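Local coordinates for twin-arginine translocation pathway signal (Rhodoferax ferrireducens, PDB 5IM2), which probably serves as the solute-binding component of a TRAP transporter, holding a benzoate molecule as a bound ligand, at residues N66-W71 and I111-P116; N62-M67 and A87-Q92; W146-T151 and R351-T356; I126-F129 and F133-T136. One frame throughout, in Å; residues are numbered along the deposited sequence.

Contact 1 (N66-W71 and I111-P116). With BEZ (benzoic acid), chain B.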
loop_
_atom_site.group_PDB
_atom_site.type_symbol
_atom_site.label_atom_id
_atom_site.label_comp_id
_atom_site.label_asym_id
_atom_site.label_seq_id
_atom_site.Cartn_x
_atom_site.Cartn_y
_atom_site.Cartn_z
ATOM N N ASN A 66 -6.397 12.562 -6.136
ATOM C CA ASN A 66 -7.465 11.753 -6.713
ATOM C C ASN A 66 -8.074 10.749 -5.762
ATOM O O ASN A 66 -9.093 10.133 -6.117
ATOM C CB ASN A 66 -6.943 10.993 -7.936
ATOM C CG ASN A 66 -6.484 11.916 -9.023
ATOM O OD1 ASN A 66 -7.148 12.924 -9.324
ATOM N ND2 ASN A 66 -5.340 11.610 -9.609
ATOM N N MET A 67 -7.497 10.570 -4.575
ATOM C CA MET A 67 -8.086 9.708 -3.557
ATOM C C MET A 67 -8.453 10.487 -2.309
ATOM O O MET A 67 -9.640 10.576 -1.970
ATOM C CB MET A 67 -7.120 8.558 -3.220
ATOM C CG MET A 67 -6.892 7.678 -4.423
ATOM S SD MET A 67 -5.426 6.632 -4.338
ATOM C CE MET A 67 -5.746 5.763 -2.824
ATOM N N HIS A 68 -7.475 11.112 -1.647
ATOM C CA HIS A 68 -7.735 11.795 -0.383
ATOM C C HIS A 68 -8.660 12.999 -0.543
ATOM O O HIS A 68 -9.675 13.095 0.152
ATOM C CB HIS A 68 -6.420 12.201 0.247
ATOM C CG HIS A 68 -5.634 11.016 0.685
ATOM N ND1 HIS A 68 -4.385 11.106 1.266
ATOM C CD2 HIS A 68 -5.946 9.700 0.641
ATOM C CE1 HIS A 68 -3.953 9.886 1.538
ATOM N NE2 HIS A 68 -4.885 9.019 1.183
ATOM N N LYS A 69 -8.319 13.944 -1.430
ATOM C CA LYS A 69 -9.173 15.116 -1.625
ATOM C C LYS A 69 -10.546 14.725 -2.134
ATOM O O LYS A 69 -11.558 15.333 -1.761
ATOM C CB LYS A 69 -8.527 16.105 -2.593
ATOM C CG LYS A 69 -7.380 16.903 -1.951
ATOM C CD LYS A 69 -6.768 17.889 -2.913
ATOM C CE LYS A 69 -7.692 19.023 -3.224
ATOM N NZ LYS A 69 -6.940 20.100 -3.925
ATOM N N VAL A 70 -10.599 13.727 -2.998
ATOM C CA VAL A 70 -11.873 13.284 -3.539
ATOM C C VAL A 70 -12.748 12.687 -2.444
ATOM O O VAL A 70 -13.952 12.960 -2.374
ATOM C CB VAL A 70 -11.619 12.298 -4.689
ATOM C CG1 VAL A 70 -12.902 11.670 -5.160
ATOM C CG2 VAL A 70 -10.931 13.025 -5.836
ATOM N N TRP A 71 -12.162 11.864 -1.577
ATOM C CA TRP A 71 -12.952 11.236 -0.525
ATOM C C TRP A 71 -13.472 12.274 0.454
ATOM O O TRP A 71 -14.652 12.262 0.813
ATOM C CB TRP A 71 -12.107 10.174 0.192
ATOM C CG TRP A 71 -12.849 9.404 1.297
ATOM C CD1 TRP A 71 -13.581 8.257 1.142
ATOM C CD2 TRP A 71 -12.924 9.734 2.691
ATOM N NE1 TRP A 71 -14.085 7.853 2.355
ATOM C CE2 TRP A 71 -13.702 8.747 3.315
ATOM C CE3 TRP A 71 -12.401 10.765 3.473
ATOM C CZ2 TRP A 71 -13.986 8.775 4.678
ATOM C CZ3 TRP A 71 -12.678 10.782 4.827
ATOM C CH2 TRP A 71 -13.452 9.797 5.410
ATOM N N ILE A 111 -8.373 11.322 11.416
ATOM C CA ILE A 111 -8.304 10.329 10.347
ATOM C C ILE A 111 -6.903 10.321 9.762
ATOM O O ILE A 111 -6.320 11.380 9.503
ATOM C CB ILE A 111 -9.340 10.603 9.227
ATOM C CG1 ILE A 111 -10.753 10.542 9.791
ATOM C CG2 ILE A 111 -9.148 9.629 8.080
ATOM C CD1 ILE A 111 -11.780 11.121 8.821
ATOM N N ILE A 112 -6.359 9.119 9.554
ATOM C CA ILE A 112 -5.070 8.940 8.899
ATOM C C ILE A 112 -5.203 7.923 7.768
ATOM O O ILE A 112 -6.115 7.087 7.746
ATOM C CB ILE A 112 -3.953 8.532 9.904
ATOM C CG1 ILE A 112 -4.244 7.210 10.596
ATOM C CG2 ILE A 112 -3.826 9.614 10.938
ATOM C CD1 ILE A 112 -3.675 6.008 9.921
ATOM N N TRP A 113 -4.270 8.013 6.803
ATOM C CA TRP A 113 -4.080 7.013 5.759
ATOM C C TRP A 113 -2.606 6.639 5.785
ATOM O O TRP A 113 -1.740 7.523 5.650
ATOM C CB TRP A 113 -4.484 7.557 4.380
ATOM C CG TRP A 113 -4.422 6.622 3.212
ATOM C CD1 TRP A 113 -5.414 5.787 2.776
ATOM C CD2 TRP A 113 -3.350 6.495 2.278
ATOM N NE1 TRP A 113 -5.005 5.123 1.633
ATOM C CE2 TRP A 113 -3.761 5.565 1.293
ATOM C CE3 TRP A 113 -2.083 7.080 2.167
ATOM C CZ2 TRP A 113 -2.948 5.188 0.230
ATOM C CZ3 TRP A 113 -1.280 6.704 1.118
ATOM C CH2 TRP A 113 -1.719 5.785 0.153
ATOM N N THR A 114 -2.327 5.369 6.033
ATOM C CA THR A 114 -0.951 4.910 6.216
ATOM C C THR A 114 -0.793 3.481 5.711
ATOM O O THR A 114 -1.768 2.796 5.397
ATOM C CB THR A 114 -0.525 5.011 7.694
ATOM O OG1 THR A 114 0.907 4.954 7.795
ATOM C CG2 THR A 114 -1.155 3.868 8.536
ATOM N N ILE A 115 0.460 3.043 5.626
ATOM C CA ILE A 115 0.802 1.639 5.420
ATOM C C ILE A 115 0.978 0.984 6.793
ATOM O O ILE A 115 1.898 1.381 7.543
ATOM C CB ILE A 115 2.077 1.506 4.575
ATOM C CG1 ILE A 115 1.812 2.025 3.152
ATOM C CG2 ILE A 115 2.589 0.069 4.549
ATOM C CD1 ILE A 115 2.950 1.895 2.127
ATOM N N PRO A 116 0.136 -0.008 7.167
ATOM C CA PRO A 116 0.332 -0.694 8.456
ATOM C C PRO A 116 1.759 -1.180 8.683
ATOM O O PRO A 116 2.277 -0.981 9.781
ATOM C CB PRO A 116 -0.679 -1.850 8.387
ATOM C CG PRO A 116 -1.773 -1.302 7.469
ATOM C CD PRO A 116 -1.028 -0.535 6.431
HETATM C C BEZ B . 5.341 2.904 -0.586
HETATM O O1 BEZ B . 5.918 1.997 -1.251
HETATM O O2 BEZ B . 5.785 3.214 0.545
HETATM C C1 BEZ B . 4.158 3.622 -1.163
HETATM C C2 BEZ B . 3.516 4.608 -0.419
HETATM C C3 BEZ B . 2.437 5.284 -0.991
HETATM C C4 BEZ B . 2.009 4.952 -2.264
HETATM C C5 BEZ B . 2.634 3.954 -2.988
HETATM C C6 BEZ B . 3.724 3.280 -2.429
#

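Contact 2 (N62-M67 and A87-Q92)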
loop_
_atom_site.group_PDB
_atom_site.type_symbol
_atom_site.label_atom_id
_atom_site.label_comp_id
_atom_site.label_asym_id
_atom_site.label_seq_id
_atom_site.Cartn_x
_atom_site.Cartn_y
_atom_site.Cartn_z
ATOM N N ASN A 62 -0.803 11.633 -7.024
ATOM C CA ASN A 62 -2.031 10.958 -7.437
ATOM C C ASN A 62 -2.906 10.620 -6.234
ATOM O O ASN A 62 -4.119 10.818 -6.267
ATOM C CB ASN A 62 -1.679 9.679 -8.226
ATOM C CG ASN A 62 -2.885 8.803 -8.511
ATOM O OD1 ASN A 62 -3.901 9.275 -9.038
ATOM N ND2 ASN A 62 -2.769 7.509 -8.200
ATOM N N VAL A 63 -2.321 10.092 -5.161
ATOM C CA VAL A 63 -3.126 9.747 -3.987
ATOM C C VAL A 63 -3.817 10.971 -3.402
ATOM O O VAL A 63 -5.030 10.958 -3.153
ATOM C CB VAL A 63 -2.280 9.047 -2.917
ATOM C CG1 VAL A 63 -3.099 8.914 -1.658
ATOM C CG2 VAL A 63 -1.842 7.686 -3.400
ATOM N N TRP A 64 -3.055 12.022 -3.079
ATOM C CA TRP A 64 -3.692 13.172 -2.448
ATOM C C TRP A 64 -4.778 13.747 -3.343
ATOM O O TRP A 64 -5.899 14.003 -2.887
ATOM C CB TRP A 64 -2.657 14.234 -2.110
ATOM C CG TRP A 64 -3.193 15.436 -1.357
ATOM C CD1 TRP A 64 -3.379 16.684 -1.855
ATOM C CD2 TRP A 64 -3.512 15.515 0.043
ATOM N NE1 TRP A 64 -3.835 17.521 -0.877
ATOM C CE2 TRP A 64 -3.920 16.828 0.301
ATOM C CE3 TRP A 64 -3.507 14.592 1.095
ATOM C CZ2 TRP A 64 -4.318 17.258 1.567
ATOM C CZ3 TRP A 64 -3.899 15.022 2.350
ATOM C CH2 TRP A 64 -4.295 16.334 2.577
ATOM N N GLN A 65 -4.455 13.964 -4.626
ATOM C CA GLN A 65 -5.351 14.686 -5.522
ATOM C C GLN A 65 -6.576 13.859 -5.885
ATOM O O GLN A 65 -7.696 14.390 -5.955
ATOM C CB GLN A 65 -4.605 15.097 -6.798
ATOM C CG GLN A 65 -3.490 16.092 -6.619
ATOM C CD GLN A 65 -3.981 17.469 -6.303
ATOM O OE1 GLN A 65 -5.058 17.868 -6.745
ATOM N NE2 GLN A 65 -3.195 18.220 -5.522
ATOM N N ASN A 66 -6.397 12.562 -6.136
ATOM C CA ASN A 66 -7.465 11.753 -6.713
ATOM C C ASN A 66 -8.074 10.749 -5.762
ATOM O O ASN A 66 -9.093 10.133 -6.117
ATOM C CB ASN A 66 -6.943 10.993 -7.936
ATOM C CG ASN A 66 -6.484 11.916 -9.023
ATOM O OD1 ASN A 66 -7.148 12.924 -9.324
ATOM N ND2 ASN A 66 -5.340 11.610 -9.609
ATOM N N MET A 67 -7.497 10.570 -4.575
ATOM C CA MET A 67 -8.086 9.708 -3.557
ATOM C C MET A 67 -8.453 10.487 -2.309
ATOM O O MET A 67 -9.640 10.576 -1.970
ATOM C CB MET A 67 -7.120 8.558 -3.220
ATOM C CG MET A 67 -6.892 7.678 -4.423
ATOM S SD MET A 67 -5.426 6.632 -4.338
ATOM C CE MET A 67 -5.746 5.763 -2.824
ATOM N N ALA A 87 -7.103 19.279 6.636
ATOM C CA ALA A 87 -6.338 18.194 6.053
ATOM C C ALA A 87 -4.865 18.574 5.997
ATOM O O ALA A 87 -4.524 19.691 5.621
ATOM C CB ALA A 87 -6.844 17.867 4.655
ATOM N N TYR A 88 -4.002 17.609 6.281
ATOM C CA TYR A 88 -2.561 17.858 6.369
ATOM C C TYR A 88 -1.788 16.786 5.610
ATOM O O TYR A 88 -1.731 15.624 6.068
ATOM C CB TYR A 88 -2.139 17.909 7.823
ATOM C CG TYR A 88 -2.831 19.026 8.558
ATOM C CD1 TYR A 88 -2.420 20.336 8.399
ATOM C CD2 TYR A 88 -3.910 18.775 9.381
ATOM C CE1 TYR A 88 -3.047 21.371 9.068
ATOM C CE2 TYR A 88 -4.538 19.805 10.064
ATOM C CZ TYR A 88 -4.109 21.103 9.886
ATOM O OH TYR A 88 -4.717 22.168 10.537
ATOM N N PRO A 89 -1.247 17.094 4.437
ATOM C CA PRO A 89 -0.380 16.150 3.734
ATOM C C PRO A 89 1.060 16.240 4.253
ATOM O O PRO A 89 1.373 17.041 5.114
ATOM C CB PRO A 89 -0.481 16.613 2.291
ATOM C CG PRO A 89 -0.613 18.128 2.423
ATOM C CD PRO A 89 -1.367 18.379 3.712
ATOM N N ALA A 90 1.935 15.387 3.692
ATOM C CA ALA A 90 3.391 15.573 3.792
ATOM C C ALA A 90 3.865 15.633 5.249
ATOM O O ALA A 90 4.789 16.390 5.615
ATOM C CB ALA A 90 3.800 16.818 3.022
ATOM N N MET A 91 3.206 14.848 6.098
ATOM C CA MET A 91 3.461 14.822 7.547
ATOM C C MET A 91 3.559 16.220 8.154
ATOM O O MET A 91 4.343 16.461 9.068
ATOM C CB MET A 91 4.731 14.026 7.858
ATOM C CG MET A 91 4.647 12.562 7.475
ATOM S SD MET A 91 3.267 11.656 8.210
ATOM C CE MET A 91 3.494 11.890 9.944
ATOM N N GLN A 92 2.708 17.150 7.703
ATOM C CA GLN A 92 2.869 18.545 8.114
ATOM C C GLN A 92 2.611 18.767 9.591
ATOM O O GLN A 92 3.044 19.789 10.132
ATOM C CB GLN A 92 1.919 19.448 7.335
ATOM C CG GLN A 92 2.455 19.787 5.987
ATOM C CD GLN A 92 1.421 20.399 5.125
ATOM O OE1 GLN A 92 0.270 20.622 5.550
ATOM N NE2 GLN A 92 1.798 20.687 3.903
#

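Contact 3 (W146-T151 and R351-T356)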
loop_
_atom_site.group_PDB
_atom_site.type_symbol
_atom_site.label_atom_id
_atom_site.label_comp_id
_atom_site.label_asym_id
_atom_site.label_seq_id
_atom_site.Cartn_x
_atom_site.Cartn_y
_atom_site.Cartn_z
ATOM N N TRP A 146 -10.565 -5.875 2.629
ATOM C CA TRP A 146 -11.629 -5.437 3.532
ATOM C C TRP A 146 -12.338 -6.634 4.174
ATOM O O TRP A 146 -12.451 -6.728 5.413
ATOM C CB TRP A 146 -12.652 -4.557 2.801
ATOM C CG TRP A 146 -13.784 -4.260 3.737
ATOM C CD1 TRP A 146 -14.982 -4.942 3.852
ATOM C CD2 TRP A 146 -13.814 -3.246 4.744
ATOM N NE1 TRP A 146 -15.747 -4.392 4.849
ATOM C CE2 TRP A 146 -15.051 -3.358 5.423
ATOM C CE3 TRP A 146 -12.931 -2.235 5.126
ATOM C CZ2 TRP A 146 -15.398 -2.524 6.460
ATOM C CZ3 TRP A 146 -13.292 -1.399 6.163
ATOM C CH2 TRP A 146 -14.512 -1.539 6.806
ATOM N N GLU A 147 -12.804 -7.563 3.339
ATOM C CA GLU A 147 -13.571 -8.704 3.829
ATOM C C GLU A 147 -12.728 -9.609 4.718
ATOM O O GLU A 147 -13.196 -10.074 5.765
ATOM C CB GLU A 147 -14.158 -9.497 2.663
ATOM C CG GLU A 147 -14.988 -10.671 3.149
ATOM C CD GLU A 147 -15.806 -11.379 2.066
ATOM O OE1 GLU A 147 -15.875 -10.914 0.912
ATOM O OE2 GLU A 147 -16.393 -12.424 2.395
ATOM N N TYR A 148 -11.472 -9.828 4.345
ATOM C CA TYR A 148 -10.544 -10.594 5.184
ATOM C C TYR A 148 -10.420 -10.006 6.592
ATOM O O TYR A 148 -10.508 -10.721 7.598
ATOM C CB TYR A 148 -9.181 -10.637 4.491
ATOM C CG TYR A 148 -8.025 -11.294 5.226
ATOM C CD1 TYR A 148 -7.232 -10.542 6.076
ATOM C CD2 TYR A 148 -7.693 -12.612 5.018
ATOM C CE1 TYR A 148 -6.130 -11.096 6.746
ATOM C CE2 TYR A 148 -6.581 -13.189 5.676
ATOM C CZ TYR A 148 -5.798 -12.399 6.522
ATOM O OH TYR A 148 -4.685 -12.892 7.171
ATOM N N MET A 149 -10.160 -8.708 6.700
ATOM C CA MET A 149 -9.941 -8.169 8.037
ATOM C C MET A 149 -11.232 -8.204 8.841
ATOM O O MET A 149 -11.221 -8.496 10.044
ATOM C CB MET A 149 -9.374 -6.754 7.956
ATOM C CG MET A 149 -7.995 -6.715 7.320
ATOM S SD MET A 149 -6.718 -7.781 8.105
ATOM C CE MET A 149 -6.570 -7.067 9.737
ATOM N N GLN A 150 -12.359 -7.952 8.176
ATOM C CA GLN A 150 -13.638 -7.880 8.862
ATOM C C GLN A 150 -14.037 -9.228 9.422
ATOM O O GLN A 150 -14.643 -9.302 10.493
ATOM C CB GLN A 150 -14.716 -7.392 7.897
ATOM C CG GLN A 150 -14.814 -5.909 7.802
ATOM C CD GLN A 150 -15.450 -5.302 9.027
ATOM O OE1 GLN A 150 -14.760 -4.792 9.912
ATOM N NE2 GLN A 150 -16.777 -5.352 9.085
ATOM N N THR A 151 -13.740 -10.301 8.699
ATOM C CA THR A 151 -14.257 -11.614 9.063
ATOM C C THR A 151 -13.232 -12.454 9.802
ATOM O O THR A 151 -13.602 -13.221 10.689
ATOM C CB THR A 151 -14.747 -12.367 7.820
ATOM O OG1 THR A 151 -13.662 -12.584 6.911
ATOM C CG2 THR A 151 -15.817 -11.566 7.116
ATOM N N ARG A 351 -2.395 -21.193 8.128
ATOM C CA ARG A 351 -2.891 -21.889 6.944
ATOM C C ARG A 351 -4.290 -21.427 6.565
ATOM O O ARG A 351 -4.570 -21.190 5.385
ATOM C CB ARG A 351 -2.884 -23.402 7.211
ATOM C CG ARG A 351 -3.460 -24.246 6.085
ATOM C CD ARG A 351 -2.776 -23.927 4.772
ATOM N NE ARG A 351 -1.322 -23.860 4.924
ATOM C CZ ARG A 351 -0.497 -23.292 4.048
ATOM N NH1 ARG A 351 -0.977 -22.728 2.949
ATOM N NH2 ARG A 351 0.811 -23.283 4.274
ATOM N N GLN A 352 -5.186 -21.269 7.556
ATOM C CA GLN A 352 -6.524 -20.774 7.240
ATOM C C GLN A 352 -6.462 -19.366 6.674
ATOM O O GLN A 352 -7.190 -19.044 5.732
ATOM C CB GLN A 352 -7.427 -20.803 8.473
ATOM C CG GLN A 352 -8.878 -20.345 8.214
ATOM C CD GLN A 352 -9.619 -21.267 7.282
ATOM O OE1 GLN A 352 -9.771 -22.473 7.557
ATOM N NE2 GLN A 352 -10.083 -20.714 6.149
ATOM N N LEU A 353 -5.608 -18.498 7.240
ATOM C CA LEU A 353 -5.583 -17.114 6.775
ATOM C C LEU A 353 -5.136 -17.022 5.322
ATOM O O LEU A 353 -5.677 -16.233 4.536
ATOM C CB LEU A 353 -4.673 -16.275 7.668
ATOM C CG LEU A 353 -5.183 -16.096 9.111
ATOM C CD1 LEU A 353 -4.093 -15.469 9.914
ATOM C CD2 LEU A 353 -6.502 -15.244 9.193
ATOM N N LEU A 354 -4.136 -17.813 4.948
ATOM C CA LEU A 354 -3.640 -17.752 3.578
ATOM C C LEU A 354 -4.646 -18.347 2.599
ATOM O O LEU A 354 -4.852 -17.805 1.500
ATOM C CB LEU A 354 -2.300 -18.467 3.486
ATOM C CG LEU A 354 -1.681 -18.569 2.087
ATOM C CD1 LEU A 354 -1.353 -17.207 1.530
ATOM C CD2 LEU A 354 -0.430 -19.419 2.125
ATOM N N THR A 355 -5.283 -19.446 2.999
ATOM C CA THR A 355 -6.341 -20.075 2.211
ATOM C C THR A 355 -7.497 -19.105 1.985
ATOM O O THR A 355 -7.983 -18.939 0.851
ATOM C CB THR A 355 -6.798 -21.361 2.924
ATOM O OG1 THR A 355 -5.697 -22.268 3.001
ATOM C CG2 THR A 355 -7.915 -22.063 2.185
ATOM N N THR A 356 -7.926 -18.426 3.049
ATOM C CA THR A 356 -9.010 -17.474 2.899
ATOM C C THR A 356 -8.585 -16.336 1.982
ATOM O O THR A 356 -9.367 -15.914 1.116
ATOM C CB THR A 356 -9.441 -16.977 4.289
ATOM O OG1 THR A 356 -10.108 -18.047 5.006
ATOM C CG2 THR A 356 -10.333 -15.782 4.223
#

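Contact 4 (I126-F129 and F133-T136)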
loop_
_atom_site.group_PDB
_atom_site.type_symbol
_atom_site.label_atom_id
_atom_site.label_comp_id
_atom_site.label_asym_id
_atom_site.label_seq_id
_atom_site.Cartn_x
_atom_site.Cartn_y
_atom_site.Cartn_z
ATOM N N ILE A 126 -2.669 -8.716 8.296
ATOM C CA ILE A 126 -2.990 -8.074 7.030
ATOM C C ILE A 126 -1.871 -8.269 6.011
ATOM O O ILE A 126 -2.074 -8.088 4.799
ATOM C CB ILE A 126 -3.292 -6.580 7.247
ATOM C CG1 ILE A 126 -3.941 -6.016 5.994
ATOM C CG2 ILE A 126 -2.055 -5.796 7.604
ATOM C CD1 ILE A 126 -4.252 -4.510 6.084
ATOM N N GLU A 127 -0.683 -8.656 6.487
ATOM C CA GLU A 127 0.486 -8.841 5.636
ATOM C C GLU A 127 0.330 -9.951 4.602
ATOM O O GLU A 127 1.164 -10.045 3.701
ATOM C CB GLU A 127 1.722 -9.195 6.469
ATOM C CG GLU A 127 2.284 -8.173 7.394
ATOM C CD GLU A 127 3.478 -8.752 8.188
ATOM O OE1 GLU A 127 3.574 -10.010 8.377
ATOM O OE2 GLU A 127 4.322 -7.958 8.630
ATOM N N VAL A 128 -0.697 -10.796 4.712
ATOM C CA VAL A 128 -0.902 -11.866 3.749
ATOM C C VAL A 128 -0.991 -11.288 2.333
ATOM O O VAL A 128 -0.619 -11.941 1.347
ATOM C CB VAL A 128 -2.156 -12.675 4.150
ATOM C CG1 VAL A 128 -3.432 -11.864 3.965
ATOM C CG2 VAL A 128 -2.194 -13.999 3.405
ATOM N N PHE A 129 -1.490 -10.064 2.206
ATOM C CA PHE A 129 -1.695 -9.462 0.883
ATOM C C PHE A 129 -0.425 -8.917 0.271
ATOM O O PHE A 129 -0.413 -8.597 -0.934
ATOM C CB PHE A 129 -2.755 -8.363 0.984
ATOM C CG PHE A 129 -4.112 -8.923 1.223
ATOM C CD1 PHE A 129 -4.826 -9.505 0.188
ATOM C CD2 PHE A 129 -4.640 -8.995 2.512
ATOM C CE1 PHE A 129 -6.034 -10.094 0.423
ATOM C CE2 PHE A 129 -5.859 -9.583 2.752
ATOM C CZ PHE A 129 -6.552 -10.145 1.721
ATOM N N PHE A 133 3.210 -12.570 -5.313
ATOM C CA PHE A 133 2.273 -13.044 -6.349
ATOM C C PHE A 133 0.912 -13.429 -5.748
ATOM O O PHE A 133 0.393 -14.539 -5.954
ATOM C CB PHE A 133 2.904 -14.192 -7.140
ATOM C CG PHE A 133 4.149 -13.771 -7.874
ATOM C CD1 PHE A 133 4.054 -13.073 -9.050
ATOM C CD2 PHE A 133 5.405 -14.029 -7.364
ATOM C CE1 PHE A 133 5.157 -12.651 -9.715
ATOM C CE2 PHE A 133 6.527 -13.612 -8.030
ATOM C CZ PHE A 133 6.414 -12.932 -9.226
ATOM N N MET A 134 0.346 -12.498 -4.964
ATOM C CA MET A 134 -0.997 -12.626 -4.386
ATOM C C MET A 134 -2.063 -11.866 -5.166
ATOM O O MET A 134 -3.186 -12.370 -5.332
ATOM C CB MET A 134 -1.018 -12.127 -2.940
ATOM C CG MET A 134 -0.283 -12.972 -1.948
ATOM S SD MET A 134 -1.100 -14.559 -1.660
ATOM C CE MET A 134 -2.581 -14.027 -0.874
ATOM N N MET A 135 -1.745 -10.682 -5.664
ATOM C CA MET A 135 -2.773 -9.784 -6.184
ATOM C C MET A 135 -3.137 -10.105 -7.621
ATOM O O MET A 135 -2.301 -10.485 -8.432
ATOM C CB MET A 135 -2.286 -8.335 -6.094
ATOM C CG MET A 135 -3.204 -7.326 -6.761
ATOM S SD MET A 135 -2.641 -5.617 -6.646
ATOM C CE MET A 135 -1.008 -5.816 -7.121
ATOM N N THR A 136 -4.414 -9.903 -7.943
ATOM C CA THR A 136 -4.859 -9.867 -9.327
ATOM C C THR A 136 -4.819 -8.405 -9.798
ATOM O O THR A 136 -3.813 -7.965 -10.374
ATOM C CB THR A 136 -6.250 -10.474 -9.449
ATOM O OG1 THR A 136 -7.123 -9.841 -8.521
ATOM C CG2 THR A 136 -6.225 -11.940 -9.112
#

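Contact 1 (N66-W71 and I111-P116)
Helix segment 66-71 runs nearly antiparallel to strand 111-114, at 165°, with 11.4 Å between the axes at closest approach and H68 opposite W113. This is helix-on-sheet packing in the α/β fold of a family 7 solute-binding protein: helix 62-78 covers the mixed five-stranded sheet in which strand 111-114 lies in the middle. H68 and W113 form a T-shaped pair, the imidazole edge directed at the indole face with the planes at 73°. H68 NE2 lies 3.2 Å from W113 CD2, over the face but displaced from the middle of the ring system. W113 has CG anti to its own backbone N (chi1 -177°), which sends the indole out from the strand into the path of the imidazole. Its NE1 is satisfied by Q166 OE1, a bond at one edge that, with F263 stacked on the ring, restrains its rotation. M67 bends at chi3 and brings CE obliquely to W113 CZ2, 4.2 Å away. Were W113 cut back to an alanine, the H68 edge would probably lose the face it rests on and Q166 OE1 its indole donor. Farther along the helix, W71 CH2 meets I111 CD1 at 4.0 Å, at the indole edge, while W71 NE1 bonds N286 O. Past the strand lies the pocket of benzoate, whose carboxylate is hydrogen-bonded by R192 and Y118; I115 CD1 comes within 3.5 Å of BEZ O2.

Contact 2 (N62-M67 and A87-Q92)
On the helix that presents W64 to A87 and P89, N66 ND2 donates to N62 OD1 over 2.8 Å, almost straight at 173°. The donor sits in the carbonyl plane of N62, and the acceptor close to the amide plane of N66, so the two amides hold each other's rotation. N62 ND2 goes on to E234 OE1, a residue of the benzoate pocket. The contact itself is apolar and rests on W64, whose CG stands anti to the backbone N (chi1 -176°) and carries the indole outward to the end of strand 83-88. P89 lies over one face of it in a CH-pi contact: CB is 3.6 Å from the centroid of the six-membered ring, only 5° off the normal. The pyrrolidine overhangs the far rim too, with CD 3.7 Å from W64 CH2. That same CH2 meets A87 CB at 3.6 Å, while the backbone N of Y88 comes up at the ring edge. Beyond P89 the chain turns back, Q92 N bonding P89 O at 2.9 Å. The pieces belong to one beta-alpha-beta unit, strand 49-55, helix 62-78, strand 83-88. Y88 pairs through its backbone with F53 and T55, whose side chains also touch W64, so the indole fills the space between the helix and two adjoining strands at the edge of the sheet.

Contact 3 (W146-T151 and R351-T356)
Y148 reaches from helix 138-152 to L353 and T356 of helix 350-367. From CB the chain sets out with CG anti to the backbone N (chi1 176°), and at CG the ring packs on F129, with which it forms an edge-to-face pair. CD2 is next, 4.2 Å from T356 CG2. CE2 carries the ring edge against the backbone: L353 O lies in the ring plane, 3.4 Å away. In the α/β fold of this solute-binding protein the contact joins two helices about 200 residues apart in sequence, the later one close to the C-terminal end of the model; E147, with a salt bridge to K363 and a hydrogen bond to H364, ties the same two helices. CZ rests 4.0 Å from L353 CD2, the two side chains crossing at about a right angle. At the tip, OH sits 3.4 Å from L353 CB and 3.6 Å from CD2 of that residue, yet it satisfies its polarity elsewhere by donating to R125 O. With a phenylalanine in place of Y148, R125 O would probably be left without this donor and a gap would open beside L353 CB. W339 of helix 334-345 touches both Y148 and L353.

Contact 4 (I126-F129 and F133-T136)
V128 and F129, in the 3-10 stretch that includes 126-129, meet M134 where the chain bends back on itself. Both segments lie in the long connection from strand 111-114 to helix 138-152 of this α/β solute-binding fold, with three residues between them, and the CA atoms of F129 and M134 approach to 6.2 Å. At I126, N is held by E156 OE1, the side chain packs on C145 and F157, and O receives a weak bond from F129 N. E127 turns elsewhere, its OE2 in a salt bridge with R196 NE and its OE1 bonded to Q197 NE2, so both carboxylate oxygens are satisfied at helix 196-205. V128 makes the closest approach, through its carbonyl O, which M134 meets at two points, CG at 3.5 Å and CE at 3.6 Å. The methionine can do this because it folds twice, at chi2 (-69°) and chi3 (-67°), and curls round the oxygen with SD between. These are carbon-to-carbonyl van der Waals contacts. The V128 side chain also lies against W339, L354 and A357. F129 directs its CB away from M134 and sends its ring toward I361 of helix 350-367, so its share is backbone: F129 O stands 4.1 Å from M134 CB. On the returning segment F133 takes a left-handed conformation, its ring in a cation-pi contact with K329, before M134 turns inward. At the end of that side chain, M134 CE comes to V128 CG2 at 4.3 Å.

Contacts 1 and 2 share helix 62-78 and one mixed sheet: contact 1 is buried over a middle strand beside the benzoate pocket, contact 2 only partly buried at an outermost strand. Both rest on indole faces, but the partner is an aromatic edge in contact 1 and a proline in contact 2. Contacts 3 and 4, also buried, lie across the chain's centre from contact 2, with centres 11 Å apart. They touch through Y148 and L354 against V128, so the loop of contact 4 is wedged beside the helix pair of contact 3, and both bring side chains against backbone carbonyls. P116 against I126 provides a slight touch between contacts 1 and 4.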